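PDB 3TX6: putative branched-chain amino acid transport system substrate-binding protein from Rhodopseudomonas palustris, which probably binds aromatic acids of the kind derived from lignin in the periplasm, as the solute-binding component of an ABC transporter. Local coordinates for residues 63-66 against 72-75; 127-132 against 348-353; 145-150 against 221-226. All coordinates share one frame; numbering follows the deposited sequence.

Contact 1: residues 63-66 against 72-75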
ATOM      1  N   ARG A  63     -14.118  -9.728  15.283  1.00 13.81           N
ATOM      2  CA  ARG A  63     -13.650 -10.923  15.985  1.00 15.91           C
ATOM      3  C   ARG A  63     -12.356 -10.605  16.722  1.00 15.57           C
ATOM      4  O   ARG A  63     -12.145 -11.001  17.849  1.00 18.12           O
ATOM      5  CB  ARG A  63     -13.375 -12.084  15.027  1.00 18.16           C
ATOM      6  CG  ARG A  63     -14.604 -12.768  14.469  1.00 21.27           C
ATOM      7  CD  ARG A  63     -14.299 -13.954  13.561  1.00 24.88           C
ATOM      8  NE  ARG A  63     -13.613 -14.964  14.330  1.00 25.95           N
ATOM      9  CZ  ARG A  63     -12.856 -15.930  13.851  1.00 24.44           C
ATOM     10  NH1 ARG A  63     -12.672 -16.099  12.571  1.00 24.50           N
ATOM     11  NH2 ARG A  63     -12.288 -16.763  14.715  1.00 32.75           N
ATOM     12  N   PHE A  64     -11.467  -9.832  16.105  1.00 14.93           N
ATOM     13  CA  PHE A  64     -10.232  -9.506  16.763  1.00 15.47           C
ATOM     14  C   PHE A  64     -10.464  -8.664  18.010  1.00 17.60           C
ATOM     15  O   PHE A  64      -9.796  -8.850  19.015  1.00 17.63           O
ATOM     16  CB  PHE A  64      -9.261  -8.726  15.860  1.00 13.80           C
ATOM     17  CG  PHE A  64      -8.914  -9.411  14.568  1.00 13.94           C
ATOM     18  CD1 PHE A  64      -8.731 -10.774  14.506  1.00 14.42           C
ATOM     19  CD2 PHE A  64      -8.657  -8.646  13.433  1.00 14.95           C
ATOM     20  CE1 PHE A  64      -8.360 -11.383  13.328  1.00 16.50           C
ATOM     21  CE2 PHE A  64      -8.323  -9.247  12.248  1.00 17.09           C
ATOM     22  CZ  PHE A  64      -8.148 -10.612  12.198  1.00 16.49           C
ATOM     23  N   VAL A  65     -11.352  -7.679  17.909  1.00 20.41           N
ATOM     24  CA  VAL A  65     -11.387  -6.653  18.950  1.00 27.11           C
ATOM     25  C   VAL A  65     -12.157  -7.176  20.130  1.00 30.96           C
ATOM     26  O   VAL A  65     -11.852  -6.741  21.265  1.00 30.18           O
ATOM     27  CB  VAL A  65     -11.828  -5.216  18.454  1.00 21.44           C
ATOM     28  CG1 VAL A  65     -10.992  -4.679  17.306  1.00 24.22           C
ATOM     29  CG2 VAL A  65     -13.259  -5.163  18.064  1.00 25.68           C
ATOM     30  N   THR A  66     -13.033  -8.160  19.900  1.00 26.17           N
ATOM     31  CA  THR A  66     -13.964  -8.701  20.882  1.00 32.16           C
ATOM     32  C   THR A  66     -13.685 -10.182  21.353  1.00 30.90           C
ATOM     33  O   THR A  66     -13.592 -10.512  22.553  1.00 39.38           O
ATOM     34  CB  THR A  66     -15.409  -8.532  20.321  1.00 32.31           C
ATOM     35  OG1 THR A  66     -15.888  -7.160  20.515  1.00 33.87           O
ATOM     36  CG2 THR A  66     -16.284  -9.563  20.912  1.00 43.35           C
ATOM     37  N   VAL A  72      -3.861  -4.450  18.864  1.00 13.20           N
ATOM     38  CA  VAL A  72      -3.685  -3.783  17.557  1.00 13.26           C
ATOM     39  C   VAL A  72      -4.365  -4.620  16.495  1.00 13.37           C
ATOM     40  O   VAL A  72      -4.311  -5.865  16.569  1.00 14.53           O
ATOM     41  CB  VAL A  72      -2.166  -3.657  17.190  1.00 15.03           C
ATOM     42  CG1 VAL A  72      -1.936  -2.938  15.877  1.00 15.21           C
ATOM     43  CG2 VAL A  72      -1.408  -2.948  18.321  1.00 15.92           C
ATOM     44  N   ILE A  73      -4.959  -3.954  15.505  1.00 13.31           N
ATOM     45  CA  ILE A  73      -5.495  -4.632  14.334  1.00 13.44           C
ATOM     46  C   ILE A  73      -4.867  -4.062  13.074  1.00 12.75           C
ATOM     47  O   ILE A  73      -4.477  -2.888  13.028  1.00 14.64           O
ATOM     48  CB  ILE A  73      -7.040  -4.650  14.321  1.00 14.67           C
ATOM     49  CG1 ILE A  73      -7.657  -3.320  14.159  1.00 17.80           C
ATOM     50  CG2 ILE A  73      -7.559  -5.367  15.538  1.00 16.09           C
ATOM     51  CD1 ILE A  73      -9.186  -3.379  14.019  1.00 21.02           C
HETATM   52  N   MSE A  74      -4.714  -4.923  12.074  0.50 13.08           N
HETATM   53  CA  MSE A  74      -4.062  -4.562  10.827  0.50 12.04           C
HETATM   54  C   MSE A  74      -4.899  -5.043   9.657  0.50 12.36           C
HETATM   55  O   MSE A  74      -5.587  -6.045   9.721  0.50 13.13           O
HETATM   56  CB  MSE A  74      -2.690  -5.240  10.682  0.50 12.58           C
HETATM   57  CG  MSE A  74      -1.794  -5.023  11.885  0.50 15.64           C
HETATM   58 SE   MSE A  74      -0.067  -5.884  11.667  0.50 19.80          SE
HETATM   59  CE  MSE A  74      -0.052  -5.930   9.736  0.50 14.16           C
ATOM     60  N   GLY A  75      -4.841  -4.288   8.571  1.00 13.18           N
ATOM     61  CA  GLY A  75      -5.435  -4.715   7.319  1.00 14.27           C
ATOM     62  C   GLY A  75      -6.162  -3.570   6.654  1.00 12.82           C
ATOM     63  O   GLY A  75      -6.129  -2.421   7.134  1.00 12.52           O
TER
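The beta-alpha-beta crossover that runs from strand 41-49 through helix 54-67 to strand 72-75 brings Phe-64 and Val-65 of the helix down onto Ile-73 of the strand. A single methyl does much of the touching. Ile-73 CG2 comes within 3.8 Å of Phe-64 CB and also approaches the ring obliquely, 4.0 Å from Phe-64 CD2. The same methyl lies 3.9 Å from Val-65 CG1, so two successive helix residues share it. With CG1 lodged between the backbone N and the carbonyl carbon (chi1 67°), the longer branch of Ile-73 carries CD1 to Val-65 CG1 as well, 4.0 Å off, and both branches meet that one valine methyl.

Strand 8-14 stands between the two parallel strands that the crossover joins, and the helix has to span it; the size of Phe-64 lets one side chain touch both Ile-73 and, on strand 41-49, Ile-46 and Leu-48. Ile-73 branches at CB and can face two helices together, touching Val-85 and Ala-89 of helix 79-92 as well. By the usual alternation along a strand, the side chain of Met-74, a selenomethionine, leads away toward helix 282-304.

Contact 2: residues 127-132 against 348-353. With SO4 (sulfate ion), chain B.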
ATOM      1  N   TYR A 127       3.806  12.535 -11.870  1.00 20.25           N
ATOM      2  CA  TYR A 127       3.577  13.770 -12.635  1.00 19.91           C
ATOM      3  C   TYR A 127       4.901  14.527 -12.894  1.00 21.65           C
ATOM      4  O   TYR A 127       5.055  15.156 -13.936  1.00 24.15           O
ATOM      5  CB  TYR A 127       2.552  14.708 -11.986  1.00 21.79           C
ATOM      6  CG  TYR A 127       1.313  14.027 -11.411  1.00 21.88           C
ATOM      7  CD1 TYR A 127       0.749  12.939 -12.040  1.00 19.28           C
ATOM      8  CD2 TYR A 127       0.708  14.481 -10.234  1.00 22.23           C
ATOM      9  CE1 TYR A 127      -0.334  12.281 -11.498  1.00 20.34           C
ATOM     10  CE2 TYR A 127      -0.397  13.836  -9.699  1.00 23.13           C
ATOM     11  CZ  TYR A 127      -0.897  12.726 -10.331  1.00 22.21           C
ATOM     12  OH  TYR A 127      -1.986  12.027  -9.839  1.00 25.85           O
ATOM     13  N   GLU A 128       5.816  14.498 -11.944  1.00 22.42           N
ATOM     14  CA  GLU A 128       7.128  15.120 -12.122  1.00 22.74           C
ATOM     15  C   GLU A 128       7.805  14.528 -13.330  1.00 23.82           C
ATOM     16  O   GLU A 128       8.367  15.248 -14.142  1.00 29.38           O
ATOM     17  CB  GLU A 128       8.035  14.979 -10.894  1.00 29.40           C
ATOM     18  CG  GLU A 128       7.675  15.936  -9.756  1.00 31.84           C
ATOM     19  CD  GLU A 128       8.475  15.710  -8.468  1.00 40.40           C
ATOM     20  OE1 GLU A 128       9.131  14.645  -8.339  1.00 44.33           O
ATOM     21  OE2 GLU A 128       8.445  16.610  -7.578  1.00 57.71           O
ATOM     22  N   HIS A 129       7.793  13.192 -13.413  1.00 24.49           N
ATOM     23  CA  HIS A 129       8.342  12.513 -14.560  1.00 24.03           C
ATOM     24  C   HIS A 129       7.658  12.879 -15.835  1.00 24.55           C
ATOM     25  O   HIS A 129       8.347  13.126 -16.854  1.00 25.25           O
ATOM     26  CB  HIS A 129       8.303  11.017 -14.348  1.00 23.41           C
ATOM     27  CG  HIS A 129       8.970  10.251 -15.427  1.00 24.63           C
ATOM     28  ND1 HIS A 129       8.331   9.873 -16.552  1.00 20.77           N
ATOM     29  CD2 HIS A 129      10.287   9.800 -15.535  1.00 23.77           C
ATOM     30  CE1 HIS A 129       9.217   9.212 -17.352  1.00 24.27           C
ATOM     31  NE2 HIS A 129      10.392   9.140 -16.703  1.00 25.83           N
HETATM   32  N   MSE A 130       6.324  12.925 -15.824  0.50 24.08           N
HETATM   33  CA  MSE A 130       5.562  13.345 -17.007  0.50 24.11           C
HETATM   34  C   MSE A 130       6.110  14.676 -17.502  0.50 23.81           C
HETATM   35  O   MSE A 130       6.436  14.807 -18.669  0.50 27.63           O
HETATM   36  CB  MSE A 130       4.056  13.407 -16.696  0.50 17.93           C
HETATM   37  CG  MSE A 130       3.363  12.047 -16.431  0.50 13.03           C
HETATM   38 SE   MSE A 130       1.453  12.404 -16.049  0.50 13.68          SE
HETATM   39  CE  MSE A 130       1.067  10.580 -15.343  0.50 15.47           C
ATOM     40  N   LYS A 131       6.276  15.653 -16.611  1.00 25.74           N
ATOM     41  CA  LYS A 131       6.678  17.006 -17.010  1.00 22.93           C
ATOM     42  C   LYS A 131       8.169  17.173 -17.352  1.00 32.53           C
ATOM     43  O   LYS A 131       8.645  18.284 -17.690  1.00 33.28           O
ATOM     44  CB  LYS A 131       6.271  18.042 -15.968  1.00 25.12           C
ATOM     45  CG  LYS A 131       4.773  18.111 -15.677  1.00 24.74           C
ATOM     46  CD  LYS A 131       3.862  18.266 -16.903  1.00 21.06           C
ATOM     47  CE  LYS A 131       4.171  19.518 -17.736  1.00 24.34           C
ATOM     48  NZ  LYS A 131       3.385  19.569 -19.005  1.00 24.48           N
ATOM     49  N   LYS A 132       8.904  16.084 -17.254  1.00 28.21           N
ATOM     50  CA  LYS A 132      10.250  16.001 -17.738  1.00 30.16           C
ATOM     51  C   LYS A 132      10.287  15.251 -19.081  1.00 30.26           C
ATOM     52  O   LYS A 132      11.333  15.220 -19.751  1.00 36.08           O
ATOM     53  CB  LYS A 132      11.154  15.334 -16.676  1.00 34.42           C
ATOM     54  CG  LYS A 132      11.600  16.276 -15.536  1.00 37.95           C
ATOM     55  CD  LYS A 132      13.111  16.582 -15.584  1.00 54.23           C
ATOM     56  CE  LYS A 132      13.443  18.037 -15.929  1.00 62.66           C
ATOM     57  NZ  LYS A 132      13.412  18.461 -17.370  1.00 79.52           N
ATOM     58  N   ARG A 348       9.411   6.799  -1.474  1.00 22.04           N
ATOM     59  CA  ARG A 348       9.157   6.389  -2.836  1.00 20.88           C
ATOM     60  C   ARG A 348      10.327   6.493  -3.785  1.00 22.84           C
ATOM     61  O   ARG A 348      11.211   7.301  -3.635  1.00 23.04           O
ATOM     62  CB  ARG A 348       8.001   7.148  -3.420  1.00 22.63           C
ATOM     63  CG  ARG A 348       8.318   8.514  -4.004  1.00 20.76           C
ATOM     64  CD  ARG A 348       8.735   9.575  -3.008  1.00 22.81           C
ATOM     65  NE  ARG A 348       9.077  10.793  -3.727  1.00 26.88           N
ATOM     66  CZ  ARG A 348      10.201  11.024  -4.397  1.00 26.98           C
ATOM     67  NH1 ARG A 348      11.203  10.163  -4.429  1.00 27.42           N
ATOM     68  NH2 ARG A 348      10.352  12.190  -4.976  1.00 30.98           N
ATOM     69  N   ILE A 349      10.261   5.623  -4.766  1.00 19.85           N
ATOM     70  CA  ILE A 349      11.169   5.648  -5.900  1.00 23.24           C
ATOM     71  C   ILE A 349      10.319   5.491  -7.115  1.00 22.42           C
ATOM     72  O   ILE A 349       9.125   5.161  -7.028  1.00 24.56           O
ATOM     73  CB  ILE A 349      12.221   4.531  -5.846  1.00 23.48           C
ATOM     74  CG1 ILE A 349      11.566   3.113  -5.909  1.00 23.87           C
ATOM     75  CG2 ILE A 349      13.083   4.668  -4.599  1.00 27.00           C
ATOM     76  CD1 ILE A 349      12.588   1.996  -5.976  1.00 23.13           C
ATOM     77  N   LEU A 350      10.929   5.694  -8.267  1.00 26.55           N
ATOM     78  CA  LEU A 350      10.226   5.527  -9.504  1.00 21.21           C
ATOM     79  C   LEU A 350      10.870   4.350 -10.230  1.00 23.86           C
ATOM     80  O   LEU A 350      12.116   4.256 -10.347  1.00 25.72           O
ATOM     81  CB  LEU A 350      10.373   6.784 -10.355  1.00 23.04           C
ATOM     82  CG  LEU A 350       9.553   6.830 -11.671  1.00 24.77           C
ATOM     83  CD1 LEU A 350       8.034   6.786 -11.488  1.00 25.85           C
ATOM     84  CD2 LEU A 350       9.928   8.076 -12.482  1.00 30.61           C
ATOM     85  N   LEU A 351      10.031   3.432 -10.667  1.00 22.42           N
ATOM     86  CA  LEU A 351      10.483   2.223 -11.410  1.00 25.43           C
ATOM     87  C   LEU A 351      10.093   2.278 -12.824  1.00 21.44           C
ATOM     88  O   LEU A 351       9.036   2.832 -13.210  1.00 25.36           O
ATOM     89  CB  LEU A 351       9.857   0.949 -10.838  1.00 24.19           C
ATOM     90  CG  LEU A 351      10.197   0.531  -9.414  1.00 21.65           C
ATOM     91  CD1 LEU A 351       9.379  -0.697  -9.006  1.00 23.79           C
ATOM     92  CD2 LEU A 351      11.699   0.349  -9.347  1.00 29.05           C
ATOM     93  N   THR A 352      10.937   1.667 -13.653  1.00 26.51           N
ATOM     94  CA  THR A 352      10.503   1.312 -14.977  1.00 23.21           C
ATOM     95  C   THR A 352      10.745  -0.198 -15.172  1.00 25.19           C
ATOM     96  O   THR A 352      11.260  -0.866 -14.283  1.00 28.49           O
ATOM     97  CB  THR A 352      11.193   2.213 -16.044  1.00 23.17           C
ATOM     98  OG1 THR A 352      10.544   2.057 -17.291  1.00 24.54           O
ATOM     99  CG2 THR A 352      12.711   1.915 -16.179  1.00 30.45           C
ATOM    100  N   VAL A 353      10.306  -0.719 -16.315  1.00 22.95           N
ATOM    101  CA  VAL A 353      10.515  -2.114 -16.717  1.00 23.39           C
ATOM    102  C   VAL A 353      11.389  -2.137 -17.964  1.00 25.71           C
ATOM    103  O   VAL A 353      11.041  -1.524 -18.985  1.00 26.53           O
ATOM    104  CB  VAL A 353       9.168  -2.791 -16.954  1.00 23.62           C
ATOM    105  CG1 VAL A 353       9.377  -4.182 -17.524  1.00 27.98           C
ATOM    106  CG2 VAL A 353       8.388  -2.889 -15.649  1.00 26.64           C
TER
HETATM  107  S   SO4 B   1      13.617  11.863  -6.607  1.00104.39           S
HETATM  108  O1  SO4 B   1      12.700  12.537  -7.571  1.00 91.33           O
HETATM  109  O2  SO4 B   1      13.399  10.390  -6.616  1.00 80.20           O
HETATM  110  O3  SO4 B   1      15.024  12.150  -6.989  1.00 78.87           O
HETATM  111  O4  SO4 B   1      13.382  12.405  -5.248  1.00 93.79           O
HETATM  112  O   HOH W   1       8.376  14.029  -5.588  1.00 33.33           O
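Glu-128 and Arg-348 carry opposite charges yet stop short of a salt bridge, Glu-128 OE1 and Arg-348 NH2 being 4.3 Å apart with a water between them. That water donates to Glu-128 OE1 at 2.9 Å and accepts from Arg-348 NH2 at 2.8 Å, lying in the guanidinium plane at its edge. NH1 and NH2 also hydrogen-bond a sulfate, probably from the crystallisation liquor, whose sulfur lies in the same plane, while NE faces Asp-345 in a long, weak ion pair. Arg-348 NH1 gives the straighter bond, to sulfate O2 at 3.1 Å (158°), while Arg-348 NH2 reaches sulfate O4 at 3.0 Å on a more bent path (141°).

Beside these polar groups, helix 119-130 packs on strand 349-354, an antiparallel member of the seven-stranded sheet of this lobe. Leu-350 CD2 presses on His-129 CD2 at 3.5 Å, meeting the imidazole obliquely, and the two side chains cross at about a right angle. CG of the histidine stands anti to the backbone N (chi1 -174°), which carries the ring toward the strand. Its ND1 is hydrogen-bonded to Tyr-220 OH. Leucine suits a buried strand position and packs on Leu-126 too; Arg-348 suits the partly exposed end, lying along Ile-121 and Val-125 while its head reaches polar partners.

Direct touch thus rests on van der Waals packing of Leu-350 CD2 against the His-129 ring carbons, whereas the opposite charges act through water, and more water would likely replace the sulfate where none is present.

Contact 3: residues 145-150 against 221-226; sequences DSYGDL and QTHGAA. With ENO (3-(4-hydroxy-phenyl)pyruvic acid), chain D.
Tyr-147 of helix 146-161 and Thr-222 of the loop after strand 218-221 meet beside the ligand cleft of this two-lobed periplasmic binding protein. The tight part lies around the Tyr-147 hydroxyl. Tyr-147 OH and Thr-222 OG1 are hydrogen-bonded at 2.8 Å, and OG1 sits at the edge of the ring, in its plane. Thr-222 OG1 also accepts from Gly-224 N at 3.2 Å, closing an ST turn, so threonine serves both the loop and the helix. Glycine fits two places on because a CB on Gly-224 would fall only 2.9 Å from Tyr-147 OH; its bare CA comes to 3.3 Å from C5 of the bound 3-(4-hydroxy-phenyl)pyruvic acid.

One face of the Tyr-147 ring, offset toward its rim, has ligand C2 of the pyruvate part 3.6 Å above it, a reach set by CG standing anti to the backbone N (chi1 -178°), and Tyr-147 OH also nears ligand C5 at 3.5 Å. His-223 turns a face to the ligand ring, with ligand C6 over the centre of the imidazole, and its NE2 is tied to Gln-117 O. A leucine in place of Tyr-147 would probably leave Thr-222 OG1 without its hydroxyl partner and strip the pyruvate part of an aromatic cover.

Toward the start of the helix, Asp-145, Ser-146 and Asp-149 are partly exposed and do not touch the loop 221-226. Salt bridges hold this side, from Asp-145 to Arg-174, which also binds the ligand, and from Asp-149 to Arg-171. Asp-145 is the N-cap as well, its OD1 taking weak bonds from Tyr-147 N at 3.2 Å and from Gly-148 N at 3.5 Å.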
ATOM      1  N   ASP A 145     -14.363   3.239  -7.744  1.00 22.04           N
ATOM      2  CA  ASP A 145     -14.571   3.205  -6.272  1.00 22.14           C
ATOM      3  C   ASP A 145     -13.576   4.171  -5.589  1.00 19.99           C
ATOM      4  O   ASP A 145     -12.894   4.910  -6.278  1.00 24.19           O
ATOM      5  CB  ASP A 145     -14.515   1.764  -5.746  1.00 23.14           C
ATOM      6  CG  ASP A 145     -13.111   1.146  -5.750  1.00 24.04           C
ATOM      7  OD1 ASP A 145     -12.117   1.832  -5.959  1.00 28.24           O
ATOM      8  OD2 ASP A 145     -13.023  -0.083  -5.609  1.00 36.43           O
ATOM      9  N   SER A 146     -13.501   4.137  -4.264  0.50 22.77           N
ATOM     10  CA  SER A 146     -12.732   5.126  -3.496  0.50 25.32           C
ATOM     11  C   SER A 146     -11.265   5.188  -3.924  0.50 23.40           C
ATOM     12  O   SER A 146     -10.704   6.276  -4.039  0.50 24.46           O
ATOM     13  CB  SER A 146     -12.858   4.871  -1.991  0.50 28.09           C
ATOM     14  OG  SER A 146     -12.479   3.547  -1.653  0.50 33.26           O
ATOM     15  N   TYR A 147     -10.649   4.035  -4.185  1.00 21.39           N
ATOM     16  CA  TYR A 147      -9.246   4.014  -4.615  1.00 18.65           C
ATOM     17  C   TYR A 147      -9.092   4.727  -5.961  1.00 20.07           C
ATOM     18  O   TYR A 147      -8.189   5.563  -6.132  1.00 18.19           O
ATOM     19  CB  TYR A 147      -8.716   2.573  -4.725  1.00 18.93           C
ATOM     20  CG  TYR A 147      -7.240   2.482  -5.129  1.00 17.56           C
ATOM     21  CD1 TYR A 147      -6.209   2.757  -4.216  1.00 18.23           C
ATOM     22  CD2 TYR A 147      -6.876   2.167  -6.445  1.00 17.30           C
ATOM     23  CE1 TYR A 147      -4.880   2.688  -4.599  1.00 18.04           C
ATOM     24  CE2 TYR A 147      -5.534   2.084  -6.824  1.00 17.97           C
ATOM     25  CZ  TYR A 147      -4.538   2.379  -5.912  1.00 16.03           C
ATOM     26  OH  TYR A 147      -3.200   2.308  -6.231  1.00 17.57           O
ATOM     27  N   GLY A 148      -9.930   4.375  -6.931  1.00 19.11           N
ATOM     28  CA  GLY A 148      -9.889   5.085  -8.224  1.00 18.19           C
ATOM     29  C   GLY A 148     -10.214   6.574  -8.143  1.00 20.84           C
ATOM     30  O   GLY A 148      -9.646   7.360  -8.879  1.00 20.89           O
ATOM     31  N   ASP A 149     -11.099   6.948  -7.214  1.00 18.51           N
ATOM     32  CA  ASP A 149     -11.423   8.335  -6.951  1.00 20.56           C
ATOM     33  C   ASP A 149     -10.246   9.073  -6.341  1.00 20.82           C
ATOM     34  O   ASP A 149      -9.928  10.204  -6.759  1.00 21.72           O
ATOM     35  CB  ASP A 149     -12.602   8.432  -5.952  1.00 22.89           C
ATOM     36  CG  ASP A 149     -13.958   7.998  -6.554  1.00 25.85           C
ATOM     37  OD1 ASP A 149     -14.064   7.831  -7.793  1.00 25.33           O
ATOM     38  OD2 ASP A 149     -14.929   7.802  -5.772  1.00 26.64           O
ATOM     39  N   LEU A 150      -9.599   8.483  -5.342  1.00 20.75           N
ATOM     40  CA  LEU A 150      -8.460   9.188  -4.732  1.00 20.84           C
ATOM     41  C   LEU A 150      -7.429   9.522  -5.830  1.00 18.91           C
ATOM     42  O   LEU A 150      -6.868  10.612  -5.873  1.00 18.41           O
ATOM     43  CB  LEU A 150      -7.757   8.359  -3.689  1.00 20.40           C
ATOM     44  CG  LEU A 150      -8.427   8.187  -2.344  1.00 26.77           C
ATOM     45  CD1 LEU A 150      -7.826   6.991  -1.596  1.00 28.95           C
ATOM     46  CD2 LEU A 150      -8.282   9.482  -1.556  1.00 28.05           C
ATOM     47  N   GLN A 221       1.759   3.811 -13.856  1.00 20.31           N
ATOM     48  CA  GLN A 221       1.071   2.874 -12.958  1.00 19.73           C
ATOM     49  C   GLN A 221       1.254   3.334 -11.537  1.00 16.80           C
ATOM     50  O   GLN A 221       2.336   3.887 -11.178  1.00 18.21           O
ATOM     51  CB  GLN A 221       1.564   1.417 -13.095  1.00 20.90           C
ATOM     52  CG  GLN A 221       1.203   0.721 -14.400  1.00 20.09           C
ATOM     53  CD  GLN A 221      -0.225   0.206 -14.452  1.00 19.91           C
ATOM     54  OE1 GLN A 221      -0.892   0.116 -13.412  1.00 25.72           O
ATOM     55  NE2 GLN A 221      -0.697  -0.195 -15.639  1.00 23.25           N
ATOM     56  N   THR A 222       0.223   3.049 -10.721  1.00 19.43           N
ATOM     57  CA  THR A 222       0.299   3.304  -9.298  1.00 19.08           C
ATOM     58  C   THR A 222       1.040   2.227  -8.523  1.00 18.87           C
ATOM     59  O   THR A 222       1.398   1.184  -9.057  1.00 20.71           O
ATOM     60  CB  THR A 222      -1.109   3.423  -8.683  1.00 16.15           C
ATOM     61  OG1 THR A 222      -1.762   2.141  -8.575  1.00 18.95           O
ATOM     62  CG2 THR A 222      -2.007   4.401  -9.473  1.00 19.49           C
ATOM     63  N   HIS A 223       1.246   2.501  -7.234  1.00 18.84           N
ATOM     64  CA  HIS A 223       1.947   1.579  -6.354  1.00 16.89           C
ATOM     65  C   HIS A 223       1.130   0.331  -6.051  1.00 17.67           C
ATOM     66  O   HIS A 223       1.676  -0.636  -5.549  1.00 17.32           O
ATOM     67  CB  HIS A 223       2.501   2.250  -5.098  1.00 17.51           C
ATOM     68  CG  HIS A 223       1.490   3.057  -4.287  1.00 17.18           C
ATOM     69  ND1 HIS A 223       0.491   3.792  -4.837  1.00 16.99           N
ATOM     70  CD2 HIS A 223       1.483   3.348  -2.920  1.00 14.74           C
ATOM     71  CE1 HIS A 223      -0.158   4.450  -3.816  1.00 14.81           C
ATOM     72  NE2 HIS A 223       0.454   4.168  -2.671  1.00 16.47           N
ATOM     73  N   GLY A 224      -0.163   0.342  -6.400  1.00 18.13           N
ATOM     74  CA  GLY A 224      -0.991  -0.863  -6.380  1.00 19.13           C
ATOM     75  C   GLY A 224      -0.569  -1.920  -7.374  1.00 21.33           C
ATOM     76  O   GLY A 224      -1.052  -3.078  -7.267  1.00 21.38           O
ATOM     77  N   ALA A 225       0.363  -1.568  -8.278  1.00 21.64           N
ATOM     78  CA  ALA A 225       0.882  -2.503  -9.279  1.00 20.42           C
ATOM     79  C   ALA A 225       2.278  -3.081  -8.951  1.00 20.22           C
ATOM     80  O   ALA A 225       2.771  -3.877  -9.723  1.00 22.82           O
ATOM     81  CB  ALA A 225       0.927  -1.829 -10.689  1.00 24.63           C
ATOM     82  N   ALA A 226       2.926  -2.684  -7.849  1.00 20.06           N
ATOM     83  CA  ALA A 226       4.366  -2.921  -7.624  1.00 20.98           C
ATOM     84  C   ALA A 226       4.652  -4.326  -7.043  1.00 20.30           C
ATOM     85  O   ALA A 226       5.071  -4.505  -5.882  1.00 19.28           O
ATOM     86  CB  ALA A 226       4.957  -1.811  -6.738  1.00 21.39           C
TER
HETATM   87  O4  ENO D 386      -5.584   0.034  -2.018  1.00 19.20           O
HETATM   88  C9  ENO D 386      -2.513  -1.440  -1.857  1.00 16.67           C
HETATM   89  C8  ENO D 386      -1.291  -1.118  -1.303  1.00 17.51           C
HETATM   90  C7  ENO D 386      -0.488  -0.109  -1.858  1.00 17.59           C
HETATM   91  C6  ENO D 386      -0.993   0.623  -2.915  1.00 16.77           C
HETATM   92  C5  ENO D 386      -2.215   0.298  -3.496  1.00 18.95           C
HETATM   93  C4  ENO D 386      -3.004  -0.735  -2.961  1.00 16.72           C
HETATM   94  O3  ENO D 386       0.722   0.189  -1.245  1.00 25.70           O
HETATM   95  C3  ENO D 386      -4.293  -1.143  -3.616  1.00 20.31           C
HETATM   96  C2  ENO D 386      -5.565  -0.607  -3.082  1.00 19.53           C
HETATM   97  C1  ENO D 386      -6.788  -0.972  -3.783  1.00 19.53           C
HETATM   98  O2  ENO D 386      -7.871  -0.571  -3.309  1.00 18.36           O
HETATM   99  O1  ENO D 386      -6.749  -1.667  -4.843  1.00 20.01           O

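How the contacts relate
Contact 1 belongs to one lobe, built on the six-stranded sheet, while contacts 2 and 3 involve elements of the other, around the seven-stranded sheet. Contact 1 is wholly hydrocarbon, as suits side chains buried between a helix and a sheet. Contact 2, on the opposite side of the chain's centre, is also helix on strand but only partly buried, and it mixes apolar packing with water and an anion. Contact 3 is buried too, yet polar and aromatic, consistent with its place at the ligand pocket. Contacts 2 and 3 lie closer together, their nearest atoms about 5 Å apart, against about 12 Å between contacts 1 and 3.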